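Local atomic coordinates of phosphonopyruvate hydrolase (Variovorax sp., PDB entry 2HJP), a protein that hydrolyses phosphonopyruvate to pyruvate and phosphate, cleaving its carbon-phosphorus bond with the aid of a divalent metal ion. Residues L30-G35 / T73-L78; Q98-G103 / A144-D149; G14-A19 / A221-L226. All coordinates share one frame; numbering follows the deposited sequence.

How the contacts relate
All three contacts belong to one barrel of eight parallel strands. Contact 3 spans the longest sequence separation, since 14-19 leads into the first strand and 221-226 comes just before the last; contacts 1 and 2 both fall between its segments, 1 before 2. Contact 1 joins helix 25-34 to the chain entering strand 78-81, and contact 2 joins helix 89-102 to the chain entering strand 151-156. The centre of contact 1 is about 19 Å from that of contact 2 and about 18 Å from that of contact 3, where Pro77 packs on Phe17; the centres of contacts 2 and 3 are about 26 Å apart. Together they tie helix ends to inter-strand loops around the barrel, contact 3 at its closure.

Contact 1: L30-G35 / T73-L78; sequences LAEQAG and TVSIPL. With XYS (alpha-D-xylopyranose), chain B.
The carboxylate of Glu32 has two differently furnished faces. On one lie Ser75 and Ile76, on the other a xylopyranose molecule and a water, and both oxygens are used. Ser75 OG donates to Glu32 OE2 at 2.6 Å, coming from 37° above the carboxylate plane. From the other face, O1 of the xylose donates to Glu32 OE2 at 2.9 Å. Glu32 OE1 is met in the same two-sided way: Ser75 N gives it a hydrogen bond of 2.9 Å on the serine face, nearly straight at 166°, while the water donates to it at 3.0 Å from the sugar side. That water also donates to Thr73 O and lies within bonding distance of the sugar O1, so it ties loop, glutamate and ligand together. The modelled place of OE1 is somewhat doubtful, because the atom sits too near the end of the Ile76 side chain.

Glu32 gets there by stretching out fully from the helix: CG is anti to the backbone N (chi1 179°) and the chain runs straight on beyond it. The carboxylate thus takes both the backbone N-H and the hydroxyl of a single serine. Ile76 passes slantwise under the stem, its CG2 4.0 Å from Glu32 CG, and also touches Ile39 of strand 38-41, as Val74 does. The two donors at OE2, Ser75 OG and the sugar O1, would probably stabilise the negative charge of the acid.

Gly35 ends the helix in a Schellman motif, its N bonded to Glu32 O at 3.0 Å. Phe250 of the second subunit packs on Leu30, Ala31 and Ala34. The whole is a helix of a (β/α)8 barrel, pinned through its last turn to the loop that leads into strand 78-81.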
loop_
_atom_site.group_PDB
_atom_site.type_symbol
_atom_site.label_atom_id
_atom_site.label_comp_id
_atom_site.label_asym_id
_atom_site.label_seq_id
_atom_site.Cartn_x
_atom_site.Cartn_y
_atom_site.Cartn_z
ATOM N N LEU A 30 -21.833 4.437 8.812
ATOM C CA LEU A 30 -22.879 5.276 9.368
ATOM C C LEU A 30 -23.892 5.663 8.297
ATOM O O LEU A 30 -25.085 5.752 8.600
ATOM C CB LEU A 30 -22.292 6.508 10.043
ATOM C CG LEU A 30 -21.462 6.158 11.296
ATOM C CD1 LEU A 30 -20.586 7.346 11.699
ATOM C CD2 LEU A 30 -22.399 5.740 12.458
ATOM N N ALA A 31 -23.421 5.928 7.075
ATOM C CA ALA A 31 -24.346 6.284 5.970
ATOM C C ALA A 31 -25.296 5.124 5.737
ATOM O O ALA A 31 -26.529 5.353 5.565
ATOM C CB ALA A 31 -23.567 6.575 4.640
ATOM N N GLU A 32 -24.763 3.887 5.750
ATOM C CA GLU A 32 -25.626 2.732 5.541
ATOM C C GLU A 32 -26.699 2.687 6.611
ATOM O O GLU A 32 -27.890 2.472 6.330
ATOM C CB GLU A 32 -24.851 1.403 5.557
ATOM C CG GLU A 32 -25.824 0.260 5.356
ATOM C CD GLU A 32 -25.166 -1.105 5.149
ATOM O OE1 GLU A 32 -23.972 -1.224 4.923
ATOM O OE2 GLU A 32 -25.891 -2.104 5.189
ATOM N N GLN A 33 -26.267 2.867 7.855
ATOM C CA GLN A 33 -27.154 2.818 8.996
ATOM C C GLN A 33 -28.178 3.941 8.978
ATOM O O GLN A 33 -29.314 3.729 9.435
ATOM C CB GLN A 33 -26.341 2.810 10.314
ATOM C CG GLN A 33 -25.624 1.448 10.483
ATOM C CD GLN A 33 -24.902 1.334 11.826
ATOM O OE1 GLN A 33 -24.844 2.299 12.574
ATOM N NE2 GLN A 33 -24.310 0.144 12.111
ATOM N N ALA A 34 -27.800 5.101 8.457
ATOM C CA ALA A 34 -28.742 6.254 8.364
ATOM C C ALA A 34 -29.815 5.977 7.278
ATOM O O ALA A 34 -30.832 6.626 7.261
ATOM C CB ALA A 34 -28.002 7.534 8.063
ATOM N N GLY A 35 -29.575 4.995 6.401
ATOM C CA GLY A 35 -30.560 4.634 5.408
ATOM C C GLY A 35 -30.280 5.094 3.998
ATOM O O GLY A 35 -31.188 5.032 3.179
ATOM N N THR A 73 -16.896 -3.375 4.091
ATOM C CA THR A 73 -17.565 -3.016 5.333
ATOM C C THR A 73 -19.090 -2.840 5.137
ATOM O O THR A 73 -19.830 -3.164 6.021
ATOM C CB THR A 73 -16.967 -1.690 5.866
ATOM O OG1 THR A 73 -15.586 -1.906 6.150
ATOM C CG2 THR A 73 -17.652 -1.164 7.167
ATOM N N VAL A 74 -19.556 -2.288 4.008
ATOM C CA VAL A 74 -20.984 -2.036 3.899
ATOM C C VAL A 74 -21.662 -3.115 3.020
ATOM O O VAL A 74 -20.989 -3.828 2.281
ATOM C CB VAL A 74 -21.267 -0.558 3.317
ATOM C CG1 VAL A 74 -20.578 0.521 4.211
ATOM C CG2 VAL A 74 -20.685 -0.425 1.922
ATOM N N SER A 75 -22.981 -3.199 3.100
ATOM C CA SER A 75 -23.737 -4.169 2.331
ATOM C C SER A 75 -24.456 -3.444 1.183
ATOM O O SER A 75 -25.064 -4.082 0.319
ATOM C CB SER A 75 -24.786 -4.878 3.248
ATOM O OG SER A 75 -25.917 -4.007 3.460
ATOM N N ILE A 76 -24.349 -2.106 1.117
ATOM C CA ILE A 76 -25.052 -1.373 0.073
ATOM C C ILE A 76 -24.041 -1.012 -1.050
ATOM O O ILE A 76 -22.842 -1.040 -0.799
ATOM C CB ILE A 76 -25.742 -0.092 0.653
ATOM C CG1 ILE A 76 -24.707 0.814 1.333
ATOM C CG2 ILE A 76 -26.879 -0.531 1.611
ATOM C CD1 ILE A 76 -24.102 0.353 2.604
ATOM N N PRO A 77 -24.507 -0.693 -2.280
ATOM C CA PRO A 77 -23.606 -0.350 -3.401
ATOM C C PRO A 77 -22.675 0.844 -3.161
ATOM O O PRO A 77 -23.064 1.859 -2.559
ATOM C CB PRO A 77 -24.567 -0.015 -4.555
ATOM C CG PRO A 77 -25.798 -0.811 -4.215
ATOM C CD PRO A 77 -25.923 -0.639 -2.716
ATOM N N LEU A 78 -21.488 0.732 -3.710
ATOM C CA LEU A 78 -20.468 1.774 -3.609
ATOM C C LEU A 78 -20.281 2.289 -5.040
ATOM O O LEU A 78 -20.060 1.486 -5.971
ATOM C CB LEU A 78 -19.126 1.159 -3.131
ATOM C CG LEU A 78 -17.916 2.081 -3.304
ATOM C CD1 LEU A 78 -18.144 3.380 -2.527
ATOM C CD2 LEU A 78 -16.620 1.305 -2.793
HETATM C C1 XYS B . -25.213 -4.670 7.856
HETATM C C2 XYS B . -24.533 -5.992 8.314
HETATM C C3 XYS B . -24.256 -6.857 7.045
HETATM C C4 XYS B . -25.546 -7.093 6.184
HETATM C C5 XYS B . -26.498 -5.886 6.057
HETATM O O1 XYS B . -24.412 -3.808 7.011
HETATM O O2 XYS B . -23.290 -5.685 8.948
HETATM O O3 XYS B . -23.634 -8.120 7.414
HETATM O O4 XYS B . -25.354 -7.774 4.924
HETATM O O5 XYS B . -26.478 -4.937 7.223
HETATM O O HOH W 1 -22.364 -1.604 7.431
#

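Contact 2: Q98-G103 / A144-D149; sequences QYEAAG and ARADRD
Glu100, on the last turn of helix 89-102, faces the chain leaving helix 131-144 at Arg145, and the CA atoms of these two residues lie 7.1 Å apart. Gly103 closes the first of these helices with a Schellman motif. Glu100 bridges the gap fully extended, with CG anti to its own N (chi1 -174°), and presents its carboxylate as a two-pronged acceptor to two successive backbone N-H groups. Ala146 N donates to Glu100 OE1 at 2.8 Å and 172°; Asp147 N donates to Glu100 OE2 at 2.7 Å and 166°. Each oxygen uses its syn lone pair, so the peptide nitrogens enter on the inner side of the fork and the two bonds together fix the rotation of the carboxylate. Arg145 CA rests 3.3 Å from Glu100 OE1, and the methyl group of Ala146 stands 3.8 Å from both oxygens.

Asp147 starts toward the glutamate, its CB 3.2 Å from Glu100 OE2, but the two side chains cross at about a right angle, and the end of Asp147 leads away from the glutamate. There OD1 accepts from Asp149 N in an Asx turn, met well above the carboxylate plane, and OD2 is bonded to Asn4. Arg145 likewise sends its charge elsewhere, to a salt bridge with Asp181. With an alanine here instead of Glu100, the N-H groups of Ala146 and Asp147 would probably lose their shared acceptor and the turn would be freer to move away from the helix.

The acid is held by peptide N-H groups and not by a basic side chain of the facing loop; two short, nearly straight bonds would be expected to stabilise its ionised form, despite the second carboxylate nearby.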
loop_
_atom_site.group_PDB
_atom_site.type_symbol
_atom_site.label_atom_id
_atom_site.label_comp_id
_atom_site.label_asym_id
_atom_site.label_seq_id
_atom_site.Cartn_x
_atom_site.Cartn_y
_atom_site.Cartn_z
ATOM N N GLN A 98 -9.885 -3.153 -11.785
ATOM C CA GLN A 98 -9.413 -3.084 -10.389
ATOM C C GLN A 98 -10.465 -2.538 -9.437
ATOM O O GLN A 98 -10.643 -3.087 -8.357
ATOM C CB GLN A 98 -8.152 -2.256 -10.264
ATOM C CG GLN A 98 -6.979 -2.955 -10.895
ATOM C CD GLN A 98 -5.767 -2.057 -10.907
ATOM O OE1 GLN A 98 -5.446 -1.388 -11.927
ATOM N NE2 GLN A 98 -5.103 -1.999 -9.784
ATOM N N TYR A 99 -11.181 -1.510 -9.869
ATOM C CA TYR A 99 -12.278 -0.933 -9.052
ATOM C C TYR A 99 -13.421 -1.967 -8.913
ATOM O O TYR A 99 -13.939 -2.198 -7.820
ATOM C CB TYR A 99 -12.760 0.360 -9.661
ATOM C CG TYR A 99 -11.947 1.506 -9.170
ATOM C CD1 TYR A 99 -12.273 2.145 -7.964
ATOM C CD2 TYR A 99 -10.771 1.904 -9.853
ATOM C CE1 TYR A 99 -11.422 3.159 -7.423
ATOM C CE2 TYR A 99 -9.922 2.933 -9.317
ATOM C CZ TYR A 99 -10.257 3.560 -8.110
ATOM O OH TYR A 99 -9.486 4.662 -7.701
ATOM N N GLU A 100 -13.751 -2.650 -10.013
ATOM C CA GLU A 100 -14.771 -3.719 -9.958
ATOM C C GLU A 100 -14.338 -4.823 -8.994
ATOM O O GLU A 100 -15.082 -5.212 -8.076
ATOM C CB GLU A 100 -14.997 -4.332 -11.349
ATOM C CG GLU A 100 -16.166 -5.340 -11.353
ATOM C CD GLU A 100 -16.509 -5.809 -12.770
ATOM O OE1 GLU A 100 -15.720 -5.543 -13.696
ATOM O OE2 GLU A 100 -17.552 -6.459 -12.965
ATOM N N ALA A 101 -13.098 -5.281 -9.143
ATOM C CA ALA A 101 -12.601 -6.316 -8.255
ATOM C C ALA A 101 -12.550 -5.821 -6.806
ATOM O O ALA A 101 -12.716 -6.659 -5.894
ATOM C CB ALA A 101 -11.216 -6.796 -8.700
ATOM N N ALA A 102 -12.338 -4.512 -6.586
ATOM C CA ALA A 102 -12.320 -3.946 -5.207
ATOM C C ALA A 102 -13.749 -3.986 -4.563
ATOM O O ALA A 102 -13.910 -3.838 -3.335
ATOM C CB ALA A 102 -11.775 -2.477 -5.221
ATOM N N GLY A 103 -14.778 -4.183 -5.405
ATOM C CA GLY A 103 -16.130 -4.311 -4.922
ATOM C C GLY A 103 -16.999 -3.085 -5.195
ATOM O O GLY A 103 -18.103 -3.023 -4.675
ATOM N N ALA A 144 -14.086 -3.152 -20.479
ATOM C CA ALA A 144 -13.273 -3.736 -19.407
ATOM C C ALA A 144 -14.034 -4.383 -18.237
ATOM O O ALA A 144 -13.496 -5.266 -17.572
ATOM C CB ALA A 144 -12.289 -2.661 -18.863
ATOM N N ARG A 145 -15.272 -3.970 -17.979
ATOM C CA ARG A 145 -16.014 -4.528 -16.865
ATOM C C ARG A 145 -16.361 -5.999 -17.114
ATOM O O ARG A 145 -16.602 -6.377 -18.255
ATOM C CB ARG A 145 -17.317 -3.726 -16.597
ATOM C CG ARG A 145 -18.483 -4.046 -17.435
ATOM C CD ARG A 145 -19.817 -3.205 -17.199
ATOM N NE ARG A 145 -20.459 -2.994 -18.520
ATOM C CZ ARG A 145 -21.372 -2.059 -18.792
ATOM N NH1 ARG A 145 -21.815 -1.204 -17.846
ATOM N NH2 ARG A 145 -21.795 -1.923 -20.047
ATOM N N ALA A 146 -16.363 -6.803 -16.059
ATOM C CA ALA A 146 -16.693 -8.234 -16.171
ATOM C C ALA A 146 -18.171 -8.452 -15.988
ATOM O O ALA A 146 -18.812 -9.134 -16.796
ATOM C CB ALA A 146 -15.936 -9.084 -15.114
ATOM N N ASP A 147 -18.738 -7.903 -14.921
ATOM C CA ASP A 147 -20.150 -8.108 -14.655
ATOM C C ASP A 147 -20.948 -7.029 -15.428
ATOM O O ASP A 147 -20.742 -5.869 -15.168
ATOM C CB ASP A 147 -20.354 -8.004 -13.116
ATOM C CG ASP A 147 -21.811 -8.011 -12.702
ATOM O OD1 ASP A 147 -22.694 -8.081 -13.568
ATOM O OD2 ASP A 147 -22.081 -7.944 -11.491
ATOM N N ARG A 148 -21.859 -7.380 -16.359
ATOM C CA ARG A 148 -22.589 -6.346 -17.075
ATOM C C ARG A 148 -23.408 -5.416 -16.167
ATOM O O ARG A 148 -23.753 -4.309 -16.594
ATOM C CB ARG A 148 -23.511 -6.948 -18.197
ATOM N N ASP A 149 -23.738 -5.859 -14.939
ATOM C CA ASP A 149 -24.512 -5.026 -14.032
ATOM C C ASP A 149 -23.726 -3.856 -13.444
ATOM O O ASP A 149 -24.325 -2.929 -12.968
ATOM C CB ASP A 149 -25.072 -5.824 -12.863
ATOM C CG ASP A 149 -26.096 -6.865 -13.305
ATOM O OD1 ASP A 149 -26.776 -6.604 -14.300
ATOM O OD2 ASP A 149 -26.208 -7.924 -12.633
#

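Contact 3: G14-A19 / A221-L226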
loop_
_atom_site.group_PDB
_atom_site.type_symbol
_atom_site.label_atom_id
_atom_site.label_comp_id
_atom_site.label_asym_id
_atom_site.label_seq_id
_atom_site.Cartn_x
_atom_site.Cartn_y
_atom_site.Cartn_z
ATOM N N GLY A 14 -36.866 3.190 -11.450
ATOM C CA GLY A 14 -37.560 4.462 -11.404
ATOM C C GLY A 14 -37.537 5.149 -10.022
ATOM O O GLY A 14 -37.859 6.334 -9.918
ATOM N N ARG A 15 -37.203 4.423 -8.958
ATOM C CA ARG A 15 -37.087 5.025 -7.615
ATOM C C ARG A 15 -35.867 5.957 -7.649
ATOM O O ARG A 15 -34.961 5.761 -8.433
ATOM C CB ARG A 15 -36.784 3.957 -6.543
ATOM C CG ARG A 15 -37.857 2.889 -6.280
ATOM C CD ARG A 15 -37.315 1.869 -5.261
ATOM N NE ARG A 15 -36.220 1.085 -5.863
ATOM C CZ ARG A 15 -35.204 0.489 -5.216
ATOM N NH1 ARG A 15 -34.302 -0.178 -5.931
ATOM N NH2 ARG A 15 -35.071 0.538 -3.879
ATOM N N LEU A 16 -35.845 6.976 -6.818
ATOM C CA LEU A 16 -34.689 7.879 -6.737
ATOM C C LEU A 16 -33.715 7.248 -5.725
ATOM O O LEU A 16 -34.087 7.015 -4.546
ATOM C CB LEU A 16 -35.129 9.240 -6.211
ATOM C CG LEU A 16 -34.078 10.302 -5.929
ATOM C CD1 LEU A 16 -33.166 10.457 -7.136
ATOM C CD2 LEU A 16 -34.838 11.640 -5.599
ATOM N N PHE A 17 -32.472 7.032 -6.151
ATOM C CA PHE A 17 -31.422 6.386 -5.332
ATOM C C PHE A 17 -30.520 7.465 -4.694
ATOM O O PHE A 17 -30.049 8.405 -5.403
ATOM C CB PHE A 17 -30.584 5.513 -6.259
ATOM C CG PHE A 17 -29.533 4.699 -5.592
ATOM C CD1 PHE A 17 -29.851 3.488 -5.011
ATOM C CD2 PHE A 17 -28.213 5.138 -5.583
ATOM C CE1 PHE A 17 -28.874 2.684 -4.406
ATOM C CE2 PHE A 17 -27.201 4.376 -5.001
ATOM C CZ PHE A 17 -27.531 3.116 -4.396
ATOM N N THR A 18 -30.296 7.366 -3.388
ATOM C CA THR A 18 -29.437 8.341 -2.713
ATOM C C THR A 18 -28.092 7.722 -2.340
ATOM O O THR A 18 -28.015 6.552 -1.908
ATOM C CB THR A 18 -30.086 8.880 -1.423
ATOM O OG1 THR A 18 -30.258 7.806 -0.514
ATOM C CG2 THR A 18 -31.486 9.458 -1.722
ATOM N N ALA A 19 -27.044 8.490 -2.553
ATOM C CA ALA A 19 -25.712 7.981 -2.202
ATOM C C ALA A 19 -25.026 9.124 -1.404
ATOM O O ALA A 19 -25.053 10.278 -1.813
ATOM C CB ALA A 19 -24.875 7.677 -3.463
ATOM N N ALA A 221 -37.417 15.983 -2.657
ATOM C CA ALA A 221 -38.788 16.016 -3.185
ATOM C C ALA A 221 -38.721 16.791 -4.509
ATOM O O ALA A 221 -39.405 16.436 -5.478
ATOM C CB ALA A 221 -39.732 16.693 -2.169
ATOM N N ASP A 222 -37.887 17.827 -4.574
ATOM C CA ASP A 222 -37.792 18.537 -5.826
ATOM C C ASP A 222 -37.164 17.595 -6.899
ATOM O O ASP A 222 -37.550 17.618 -8.064
ATOM C CB ASP A 222 -36.913 19.787 -5.712
ATOM C CG ASP A 222 -37.524 20.850 -4.832
ATOM O OD1 ASP A 222 -38.763 20.852 -4.707
ATOM O OD2 ASP A 222 -36.752 21.653 -4.281
ATOM N N ILE A 223 -36.168 16.799 -6.496
ATOM C CA ILE A 223 -35.496 15.928 -7.460
ATOM C C ILE A 223 -36.407 14.779 -7.860
ATOM O O ILE A 223 -36.394 14.388 -8.983
ATOM C CB ILE A 223 -34.158 15.405 -6.889
ATOM C CG1 ILE A 223 -33.166 16.603 -6.866
ATOM C CG2 ILE A 223 -33.508 14.328 -7.815
ATOM C CD1 ILE A 223 -31.936 16.403 -5.982
ATOM N N ALA A 224 -37.174 14.234 -6.936
ATOM C CA ALA A 224 -38.106 13.132 -7.261
ATOM C C ALA A 224 -39.049 13.563 -8.397
ATOM O O ALA A 224 -39.438 12.733 -9.200
ATOM C CB ALA A 224 -38.959 12.733 -6.035
ATOM N N ALA A 225 -39.382 14.856 -8.437
ATOM C CA ALA A 225 -40.261 15.443 -9.433
ATOM C C ALA A 225 -39.619 15.447 -10.842
ATOM O O ALA A 225 -40.285 15.748 -11.827
ATOM C CB ALA A 225 -40.594 16.870 -9.035
ATOM N N LEU A 226 -38.317 15.157 -10.909
ATOM C CA LEU A 226 -37.582 15.126 -12.163
ATOM C C LEU A 226 -37.463 13.624 -12.488
ATOM O O LEU A 226 -36.517 12.903 -12.023
ATOM C CB LEU A 226 -36.194 15.799 -11.950
ATOM C CG LEU A 226 -36.212 17.197 -11.273
ATOM C CD1 LEU A 226 -34.771 17.711 -10.945
ATOM C CD2 LEU A 226 -36.942 18.183 -12.178
#
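Leu16 and Ile223 meet at about a right angle, the leucine reaching out of the chain just ahead of strand 17-21 and the isoleucine coming from the short helix 220-224. The branched end of the leucine does the touching. Its CD2 lies 3.7 Å from Ile223 CG2, and its CD1 is close behind, 3.9 Å from the same methyl group, so Ile223 CG2 is seated against both prongs of the fork. With CG anti to the backbone N (chi1 175°), Leu16 is carried out from the chain before the strand toward the helix.

CD2 also comes within 3.7 Å of Ala224 N, on the helix backbone. The methyl group of Ala224 flanks it more loosely, with Leu16 CD2 to Ala224 CB at 4.3 Å. No hydrogen bond joins the two segments; the contact is apolar and rests on a single leucine laid against one turn of helix.

Behind it, Ile223 is buried and also packs on Val229 and Val232 of strand 229-234. That strand is bonded through its backbone to Phe17, the residue after Leu16, at Gly230 and Val232. Helix 220-224 thus covers the place where the first and last strands meet, the closure of the parallel (β/α)8 barrel of the PEP mutase/isocitrate lyase superfamily.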